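Local coordinates for Blr3880 protein (Bradyrhizobium japonicum, PDB 2OOD) that probably catalyses the zinc-dependent hydrolytic deamination of guanine, yielding xanthine and ammonia, at residues F12-V16 against G396-P400; C135-T139 against W230-H234; G271-V275 against V293-N299. All coordinates share one frame; numbering follows the deposited sequence.

Contact 1: residues F12-V16 against G396-P400; sequences FFDFV and GNFEP
Asp14 OD2 accepts the backbone N-H of Phe398 at 3.1 Å, in a nearly straight bond (164°), and the same oxygen also makes a salt bridge with Arg31 of the adjoining antiparallel strand 30-33. Here an N-terminal strand beside the TIM barrel of an amidohydrolase, strand 11-15, meets the loop that leads into strand 406-409, about 380 residues later, with the barrel-forming part of the chain lying between them in sequence. The amide donor reaches OD2 on its anti side and well out of the carboxylate plane. With CG set between the backbone N and the carbonyl carbon, chi1 67° turns the carboxylate to the loop, and Asp14 CG also meets the Phe398 ring obliquely, 3.5 Å from Phe398 CD2. Arg31 has a second acid to hold in Glu399, so its positive charge probably offsets both carboxylates. A further bond comes from the loop side: Asn397 ND2 donates to Phe15 O at 2.9 Å, close to its own amide plane and in the carbonyl plane of the acceptor, while OD1 of the same amide takes a hydrogen bond from Lys402. Beside these polar bonds the packing is aromatic. Phe12 and Phe398 form a T-shaped pair, centroids 5.3 Å apart and planes at 81°, in which the Phe12 edge is directed at the Phe398 face; the nearest atoms are Phe12 CD1 and Phe398 CE2, at 3.5 Å. Phe48 touches both rings, and Pro73 of strand 70-81 touches the Phe398 side chain. Strand and loop backbones are joined once more through a water, which accepts from Phe15 N at 3.1 Å and donates to Gly396 O at 2.6 Å.

Contact 2: residues C135-T139 against W230-H234; sequences CQAFT and WVNTH. With ZN (zinc ion), chain B; GUN (guanine), chain C.
Gln136 meets Asn232 inside a TIM barrel, where strands 132-138 and 230-234 are not neighbours but face each other through the interior, their axes 8.4 Å apart at closest approach and turned by 61°. The two side chains come from opposite directions and lay their amides one over the other, planes only 9° apart. At Ala137 the backbone takes over: a water donates to Ala137 O at 2.9 Å and accepts from Asn232 ND2 at 2.9 Å, giving the asparagine N-H a partner in the core. Phe138 then shows how one ring can serve two layers. Its CG is anti to the carbonyl carbon (chi1 -80°), which swings the ring inward between Asn232 and His234. Asn232 ND2 lies over one face, near the rim; against the other His234 makes an offset stack, centroids 4.3 Å apart. Guanine lies over the far face of the imidazole, so Phe138 backs a ring of the pocket. The rotation of His234 is fixed at both nitrogens: ND1 is hydrogen-bonded to Arg206 O, and NE2 binds the zinc ion at 2.2 Å, alongside His79, His81 and Asp326.

Contact 3: residues G271-V275 against V293-N299; sequences GGHGV and VFCPCSN. With GUN (guanine), chain C.
Cys295 SG sits over one face of the His273 imidazole, 4.4 Å from the ring centroid and 27° off the normal, a sulfur-aromatic contact. The ring's edges are taken up too: Asn299 OD1 approaches CD2 near the ring plane, its amide turned 55° from the imidazole, while at the CE1 edge lies N2 of the bound guanine, although the modelled spacing there is doubtful. His79, a zinc ligand, adds an edge-to-face ring contact. The segment 293-299 supplies two of these neighbours, Cys295 and Asn299. The contact is the C-terminal mouth of a beta-alpha-beta unit of the barrel, in which strands 269-272 and 291-294 run parallel and helix 279-288 connects them. Val293 N donates to Gly271 O at 3.1 Å, and His273 N returns a bond to Val293 O at 2.8 Å, so the last strand residues fix where the histidine leaves the sheet. Beyond Val293, Cys295 stands at the N-cap position of the next helix, whose first turn is closed by Asn299 N to Cys295 O at 3.0 Å. From there the helix brings Ser298 and Asn299 up to the histidine, and Val275 CG2 rests 3.6 Å from Asn299 OD1. Were His273 exchanged for an alanine, Cys295 SG and Asn299 OD1 would probably lose the ring they pack against, leaving a gap beside the guanine. Ser298 OG hydrogen-bonds Asp326 OD2, and His273 NE2 reaches the same oxygen in a weak bond; since Asp326 binds zinc through OD1, the two probably act as a second shell that helps to position this metal ligand.

How the contacts relate
Contacts 2 and 3 both contribute to the zinc and guanine site, and contact 1 stands apart from it. The centres of contacts 2 and 3 are 13 Å apart, and they touch where the neighbouring strands 230-234 and 269-272 are joined by a probable hydrogen bond from Gly272 N to Thr233 O at 2.9 Å; His234 CD2 and His273 ND1 pack 4.0 Å apart, and both histidines line the guanine pocket. The centre of contact 1 lies about 25 and 26 Å from theirs, with nearest atoms about 11 Å from contact 2 and 15 Å from contact 3. Along the chain, pairing 12-16 with 396-400 closes a loop that holds the strands carrying the residues of the zinc and guanine site, contacts 2 and 3 following in series.

Contact 1: residues F12-V16 against G396-P400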
loop_
_atom_site.group_PDB
_atom_site.type_symbol
_atom_site.label_atom_id
_atom_site.label_comp_id
_atom_site.label_asym_id
_atom_site.label_seq_id
_atom_site.Cartn_x
_atom_site.Cartn_y
_atom_site.Cartn_z
ATOM N N PHE A 12 -11.888 24.769 1.851
ATOM C CA PHE A 12 -12.817 23.673 1.583
ATOM C C PHE A 12 -12.702 23.093 0.169
ATOM O O PHE A 12 -12.453 23.820 -0.795
ATOM C CB PHE A 12 -14.251 24.156 1.792
ATOM C CG PHE A 12 -14.634 24.328 3.226
ATOM C CD1 PHE A 12 -15.075 23.244 3.970
ATOM C CD2 PHE A 12 -14.568 25.577 3.838
ATOM C CE1 PHE A 12 -15.453 23.397 5.311
ATOM C CE2 PHE A 12 -14.943 25.742 5.181
ATOM C CZ PHE A 12 -15.385 24.647 5.913
ATOM N N PHE A 13 -12.921 21.785 0.056
ATOM C CA PHE A 13 -12.865 21.085 -1.226
ATOM C C PHE A 13 -13.887 19.944 -1.231
ATOM O O PHE A 13 -13.773 18.998 -0.458
ATOM C CB PHE A 13 -11.462 20.504 -1.453
ATOM C CG PHE A 13 -11.235 19.953 -2.846
ATOM C CD1 PHE A 13 -10.572 20.706 -3.809
ATOM C CD2 PHE A 13 -11.675 18.679 -3.192
ATOM C CE1 PHE A 13 -10.351 20.197 -5.096
ATOM C CE2 PHE A 13 -11.455 18.169 -4.477
ATOM C CZ PHE A 13 -10.793 18.933 -5.422
ATOM N N ASP A 14 -14.890 20.028 -2.095
ATOM C CA ASP A 14 -15.880 18.962 -2.175
ATOM C C ASP A 14 -16.403 18.830 -3.602
ATOM O O ASP A 14 -15.959 19.543 -4.497
ATOM C CB ASP A 14 -17.014 19.192 -1.160
ATOM C CG ASP A 14 -17.867 20.410 -1.477
ATOM O OD1 ASP A 14 -17.322 21.442 -1.930
ATOM O OD2 ASP A 14 -19.093 20.327 -1.252
ATOM N N PHE A 15 -17.340 17.920 -3.822
ATOM C CA PHE A 15 -17.855 17.700 -5.165
ATOM C C PHE A 15 -19.327 18.022 -5.356
ATOM O O PHE A 15 -20.125 17.922 -4.427
ATOM C CB PHE A 15 -17.593 16.247 -5.563
ATOM C CG PHE A 15 -16.137 15.909 -5.664
ATOM C CD1 PHE A 15 -15.448 16.103 -6.850
ATOM C CD2 PHE A 15 -15.443 15.425 -4.564
ATOM C CE1 PHE A 15 -14.087 15.820 -6.944
ATOM C CE2 PHE A 15 -14.074 15.138 -4.651
ATOM C CZ PHE A 15 -13.403 15.337 -5.843
ATOM N N VAL A 16 -19.679 18.401 -6.580
ATOM C CA VAL A 16 -21.057 18.725 -6.925
ATOM C C VAL A 16 -21.527 17.838 -8.073
ATOM O O VAL A 16 -22.697 17.876 -8.459
ATOM C CB VAL A 16 -21.199 20.195 -7.356
ATOM C CG1 VAL A 16 -21.034 21.105 -6.158
ATOM C CG2 VAL A 16 -20.160 20.526 -8.410
ATOM N N GLY A 396 -22.340 13.415 1.625
ATOM C CA GLY A 396 -21.714 13.494 0.319
ATOM C C GLY A 396 -20.935 14.753 0.027
ATOM O O GLY A 396 -19.866 14.705 -0.586
ATOM N N ASN A 397 -21.481 15.890 0.440
ATOM C CA ASN A 397 -20.821 17.168 0.234
ATOM C C ASN A 397 -21.374 18.211 1.186
ATOM O O ASN A 397 -22.252 17.929 1.991
ATOM C CB ASN A 397 -20.955 17.633 -1.224
ATOM C CG ASN A 397 -22.406 17.755 -1.689
ATOM O OD1 ASN A 397 -23.345 17.529 -0.929
ATOM N ND2 ASN A 397 -22.585 18.118 -2.956
ATOM N N PHE A 398 -20.853 19.425 1.084
ATOM C CA PHE A 398 -21.261 20.506 1.953
ATOM C C PHE A 398 -22.515 21.277 1.539
ATOM O O PHE A 398 -22.644 22.463 1.831
ATOM C CB PHE A 398 -20.088 21.457 2.106
ATOM C CG PHE A 398 -18.848 20.795 2.624
ATOM C CD1 PHE A 398 -18.900 19.976 3.752
ATOM C CD2 PHE A 398 -17.619 21.004 2.010
ATOM C CE1 PHE A 398 -17.742 19.378 4.262
ATOM C CE2 PHE A 398 -16.456 20.409 2.515
ATOM C CZ PHE A 398 -16.524 19.599 3.640
ATOM N N GLU A 399 -23.444 20.616 0.864
ATOM C CA GLU A 399 -24.671 21.285 0.462
ATOM C C GLU A 399 -25.589 21.493 1.658
ATOM O O GLU A 399 -25.775 20.587 2.470
ATOM C CB GLU A 399 -25.411 20.456 -0.593
ATOM C CG GLU A 399 -24.874 20.626 -2.000
ATOM C CD GLU A 399 -25.106 22.028 -2.552
ATOM O OE1 GLU A 399 -24.779 23.023 -1.859
ATOM O OE2 GLU A 399 -25.609 22.131 -3.692
ATOM N N PRO A 400 -26.178 22.691 1.780
ATOM C CA PRO A 400 -27.089 23.008 2.885
ATOM C C PRO A 400 -28.174 21.950 3.040
ATOM O O PRO A 400 -28.780 21.526 2.057
ATOM C CB PRO A 400 -27.658 24.360 2.475
ATOM C CG PRO A 400 -26.477 25.010 1.809
ATOM C CD PRO A 400 -25.939 23.879 0.941
HETATM O O HOH W 1 -17.781 15.481 -1.976
#

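Contact 2: residues C135-T139 against W230-H234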
loop_
_atom_site.group_PDB
_atom_site.type_symbol
_atom_site.label_atom_id
_atom_site.label_comp_id
_atom_site.label_asym_id
_atom_site.label_seq_id
_atom_site.Cartn_x
_atom_site.Cartn_y
_atom_site.Cartn_z
ATOM N N CYS A 135 -19.984 4.299 7.722
ATOM C CA CYS A 135 -19.585 2.996 7.196
ATOM C C CYS A 135 -20.722 1.975 7.161
ATOM O O CYS A 135 -21.665 2.049 7.944
ATOM C CB CYS A 135 -18.437 2.422 8.035
ATOM S SG CYS A 135 -18.937 1.851 9.690
ATOM N N GLN A 136 -20.628 1.030 6.231
ATOM C CA GLN A 136 -21.604 -0.040 6.111
ATOM C C GLN A 136 -20.849 -1.241 6.661
ATOM O O GLN A 136 -19.961 -1.775 6.004
ATOM C CB GLN A 136 -21.988 -0.264 4.652
ATOM C CG GLN A 136 -22.944 -1.420 4.449
ATOM C CD GLN A 136 -23.543 -1.424 3.070
ATOM O OE1 GLN A 136 -22.834 -1.288 2.082
ATOM N NE2 GLN A 136 -24.858 -1.583 2.991
ATOM N N ALA A 137 -21.208 -1.662 7.869
ATOM C CA ALA A 137 -20.501 -2.748 8.528
ATOM C C ALA A 137 -21.123 -4.128 8.623
ATOM O O ALA A 137 -22.325 -4.289 8.840
ATOM C CB ALA A 137 -20.105 -2.300 9.919
ATOM N N PHE A 138 -20.266 -5.128 8.470
ATOM C CA PHE A 138 -20.660 -6.514 8.614
ATOM C C PHE A 138 -20.380 -6.811 10.083
ATOM O O PHE A 138 -19.457 -6.249 10.671
ATOM C CB PHE A 138 -19.795 -7.411 7.734
ATOM C CG PHE A 138 -20.208 -7.422 6.295
ATOM C CD1 PHE A 138 -21.197 -8.292 5.851
ATOM C CD2 PHE A 138 -19.642 -6.533 5.387
ATOM C CE1 PHE A 138 -21.617 -8.278 4.518
ATOM C CE2 PHE A 138 -20.056 -6.510 4.053
ATOM C CZ PHE A 138 -21.044 -7.382 3.622
ATOM N N THR A 139 -21.174 -7.683 10.679
ATOM C CA THR A 139 -20.990 -8.035 12.076
ATOM C C THR A 139 -20.876 -9.555 12.129
ATOM O O THR A 139 -20.560 -10.185 11.120
ATOM C CB THR A 139 -22.190 -7.539 12.901
ATOM O OG1 THR A 139 -23.399 -8.106 12.385
ATOM C CG2 THR A 139 -22.300 -6.021 12.810
ATOM N N TRP A 230 -31.711 -1.685 3.846
ATOM C CA TRP A 230 -30.645 -1.941 2.886
ATOM C C TRP A 230 -30.360 -3.444 2.839
ATOM O O TRP A 230 -30.820 -4.204 3.698
ATOM C CB TRP A 230 -29.362 -1.232 3.324
ATOM C CG TRP A 230 -29.222 0.206 2.898
ATOM C CD1 TRP A 230 -28.301 0.703 2.036
ATOM C CD2 TRP A 230 -29.993 1.333 3.353
ATOM N NE1 TRP A 230 -28.439 2.065 1.923
ATOM C CE2 TRP A 230 -29.472 2.476 2.720
ATOM C CE3 TRP A 230 -31.071 1.485 4.232
ATOM C CZ2 TRP A 230 -29.993 3.756 2.941
ATOM C CZ3 TRP A 230 -31.587 2.767 4.448
ATOM C CH2 TRP A 230 -31.047 3.877 3.804
ATOM N N VAL A 231 -29.600 -3.862 1.829
ATOM C CA VAL A 231 -29.183 -5.259 1.676
ATOM C C VAL A 231 -27.673 -5.185 1.454
ATOM O O VAL A 231 -27.205 -4.485 0.558
ATOM C CB VAL A 231 -29.853 -5.955 0.462
ATOM C CG1 VAL A 231 -29.498 -7.433 0.457
ATOM C CG2 VAL A 231 -31.357 -5.784 0.523
ATOM N N ASN A 232 -26.916 -5.896 2.278
ATOM C CA ASN A 232 -25.461 -5.862 2.206
ATOM C C ASN A 232 -24.890 -7.271 2.129
ATOM O O ASN A 232 -25.225 -8.121 2.948
ATOM C CB ASN A 232 -24.937 -5.121 3.447
ATOM C CG ASN A 232 -23.425 -5.038 3.501
ATOM O OD1 ASN A 232 -22.765 -4.776 2.494
ATOM N ND2 ASN A 232 -22.869 -5.236 4.689
ATOM N N THR A 233 -24.028 -7.520 1.145
ATOM C CA THR A 233 -23.439 -8.851 0.976
ATOM C C THR A 233 -22.130 -8.850 0.173
ATOM O O THR A 233 -21.549 -7.801 -0.084
ATOM C CB THR A 233 -24.456 -9.808 0.282
ATOM O OG1 THR A 233 -23.992 -11.158 0.381
ATOM C CG2 THR A 233 -24.629 -9.440 -1.180
ATOM N N HIS A 234 -21.665 -10.039 -0.203
ATOM C CA HIS A 234 -20.447 -10.192 -1.001
ATOM C C HIS A 234 -20.787 -10.878 -2.309
ATOM O O HIS A 234 -21.701 -11.698 -2.368
ATOM C CB HIS A 234 -19.412 -11.021 -0.257
ATOM C CG HIS A 234 -19.000 -10.425 1.046
ATOM N ND1 HIS A 234 -19.576 -10.788 2.242
ATOM C CD2 HIS A 234 -18.082 -9.477 1.341
ATOM C CE1 HIS A 234 -19.025 -10.093 3.221
ATOM N NE2 HIS A 234 -18.114 -9.290 2.701
HETATM ZN ZN ZN B . -16.176 -8.338 3.308
HETATM N N9 GUN C . -17.634 -13.061 2.606
HETATM C C8 GUN C . -17.318 -14.378 2.575
HETATM N N7 GUN C . -16.033 -14.540 2.444
HETATM C C5 GUN C . -15.428 -13.333 2.391
HETATM C C6 GUN C . -14.072 -12.888 2.256
HETATM O O6 GUN C . -13.133 -13.688 2.171
HETATM N N1 GUN C . -13.837 -11.515 2.242
HETATM C C2 GUN C . -14.881 -10.609 2.346
HETATM N N2 GUN C . -14.619 -9.247 2.340
HETATM N N3 GUN C . -16.134 -11.011 2.467
HETATM C C4 GUN C . -16.452 -12.347 2.488
HETATM O O HOH W 2 -24.541 -4.892 7.029
HETATM O O HOH W 3 -13.836 -8.597 4.296
#

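Contact 3: residues G271-V275 against V293-N299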
loop_
_atom_site.group_PDB
_atom_site.type_symbol
_atom_site.label_atom_id
_atom_site.label_comp_id
_atom_site.label_asym_id
_atom_site.label_seq_id
_atom_site.Cartn_x
_atom_site.Cartn_y
_atom_site.Cartn_z
ATOM N N GLY A 271 -22.923 -5.156 -3.254
ATOM C CA GLY A 271 -22.216 -6.412 -3.429
ATOM C C GLY A 271 -20.728 -6.144 -3.347
ATOM O O GLY A 271 -20.168 -5.521 -4.237
ATOM N N GLY A 272 -20.079 -6.612 -2.289
ATOM C CA GLY A 272 -18.659 -6.361 -2.141
ATOM C C GLY A 272 -17.738 -7.101 -3.088
ATOM O O GLY A 272 -17.982 -8.260 -3.407
ATOM N N HIS A 273 -16.683 -6.421 -3.539
ATOM C CA HIS A 273 -15.684 -7.010 -4.431
ATOM C C HIS A 273 -16.217 -7.415 -5.804
ATOM O O HIS A 273 -16.651 -8.554 -5.994
ATOM C CB HIS A 273 -15.073 -8.256 -3.788
ATOM C CG HIS A 273 -14.588 -8.049 -2.392
ATOM N ND1 HIS A 273 -15.272 -8.519 -1.295
ATOM C CD2 HIS A 273 -13.464 -7.468 -1.915
ATOM C CE1 HIS A 273 -14.586 -8.244 -0.202
ATOM N NE2 HIS A 273 -13.484 -7.609 -0.550
ATOM N N GLY A 274 -16.179 -6.523 -6.779
ATOM C CA GLY A 274 -16.670 -6.929 -8.088
ATOM C C GLY A 274 -15.831 -8.080 -8.612
ATOM O O GLY A 274 -16.340 -9.117 -8.950
ATOM N N VAL A 275 -14.525 -7.870 -8.644
ATOM C CA VAL A 275 -13.511 -8.815 -9.114
ATOM C C VAL A 275 -13.836 -9.846 -10.201
ATOM O O VAL A 275 -13.175 -9.864 -11.233
ATOM C CB VAL A 275 -12.845 -9.534 -7.931
ATOM C CG1 VAL A 275 -11.470 -10.026 -8.353
ATOM C CG2 VAL A 275 -12.701 -8.588 -6.766
ATOM N N VAL A 293 -19.076 -2.651 -4.330
ATOM C CA VAL A 293 -18.120 -1.991 -3.460
ATOM C C VAL A 293 -16.712 -2.462 -3.783
ATOM O O VAL A 293 -16.369 -3.620 -3.563
ATOM C CB VAL A 293 -18.417 -2.272 -1.970
ATOM C CG1 VAL A 293 -17.492 -1.450 -1.102
ATOM C CG2 VAL A 293 -19.873 -1.959 -1.652
ATOM N N PHE A 294 -15.910 -1.539 -4.307
ATOM C CA PHE A 294 -14.524 -1.785 -4.705
ATOM C C PHE A 294 -13.585 -1.740 -3.501
ATOM O O PHE A 294 -13.326 -0.675 -2.952
ATOM C CB PHE A 294 -14.141 -0.731 -5.768
ATOM C CG PHE A 294 -12.686 -0.731 -6.179
ATOM C CD1 PHE A 294 -11.927 -1.893 -6.169
ATOM C CD2 PHE A 294 -12.102 0.437 -6.657
ATOM C CE1 PHE A 294 -10.614 -1.893 -6.634
ATOM C CE2 PHE A 294 -10.788 0.449 -7.126
ATOM C CZ PHE A 294 -10.049 -0.718 -7.113
ATOM N N CYS A 295 -13.074 -2.900 -3.103
ATOM C CA CYS A 295 -12.172 -2.999 -1.959
ATOM C C CYS A 295 -10.782 -3.451 -2.389
ATOM O O CYS A 295 -10.392 -4.585 -2.144
ATOM C CB CYS A 295 -12.737 -3.996 -0.946
ATOM S SG CYS A 295 -14.444 -3.675 -0.472
ATOM N N PRO A 296 -10.005 -2.554 -3.004
ATOM C CA PRO A 296 -8.654 -2.840 -3.486
ATOM C C PRO A 296 -7.637 -3.406 -2.502
ATOM O O PRO A 296 -6.908 -4.329 -2.852
ATOM C CB PRO A 296 -8.217 -1.508 -4.084
ATOM C CG PRO A 296 -8.944 -0.522 -3.267
ATOM C CD PRO A 296 -10.311 -1.122 -3.147
ATOM N N CYS A 297 -7.574 -2.876 -1.286
ATOM C CA CYS A 297 -6.612 -3.379 -0.305
ATOM C C CYS A 297 -6.829 -4.850 -0.018
ATOM O O CYS A 297 -5.879 -5.619 0.098
ATOM C CB CYS A 297 -6.715 -2.609 1.007
ATOM S SG CYS A 297 -6.145 -0.924 0.921
ATOM N N SER A 298 -8.096 -5.226 0.106
ATOM C CA SER A 298 -8.485 -6.599 0.378
ATOM C C SER A 298 -8.216 -7.472 -0.848
ATOM O O SER A 298 -7.618 -8.541 -0.743
ATOM C CB SER A 298 -9.967 -6.639 0.746
ATOM O OG SER A 298 -10.406 -7.962 0.950
ATOM N N ASN A 299 -8.651 -6.997 -2.012
ATOM C CA ASN A 299 -8.462 -7.725 -3.255
ATOM C C ASN A 299 -7.011 -8.114 -3.459
ATOM O O ASN A 299 -6.728 -9.228 -3.898
ATOM C CB ASN A 299 -8.943 -6.894 -4.443
ATOM C CG ASN A 299 -10.439 -6.696 -4.438
ATOM O OD1 ASN A 299 -11.164 -7.418 -3.759
ATOM N ND2 ASN A 299 -10.911 -5.727 -5.204
HETATM N N9 GUN C . -17.634 -13.061 2.606
HETATM C C8 GUN C . -17.318 -14.378 2.575
HETATM N N7 GUN C . -16.033 -14.540 2.444
HETATM C C5 GUN C . -15.428 -13.333 2.391
HETATM C C6 GUN C . -14.072 -12.888 2.256
HETATM O O6 GUN C . -13.133 -13.688 2.171
HETATM N N1 GUN C . -13.837 -11.515 2.242
HETATM C C2 GUN C . -14.881 -10.609 2.346
HETATM N N2 GUN C . -14.619 -9.247 2.340
HETATM N N3 GUN C . -16.134 -11.011 2.467
HETATM C C4 GUN C . -16.452 -12.347 2.488
#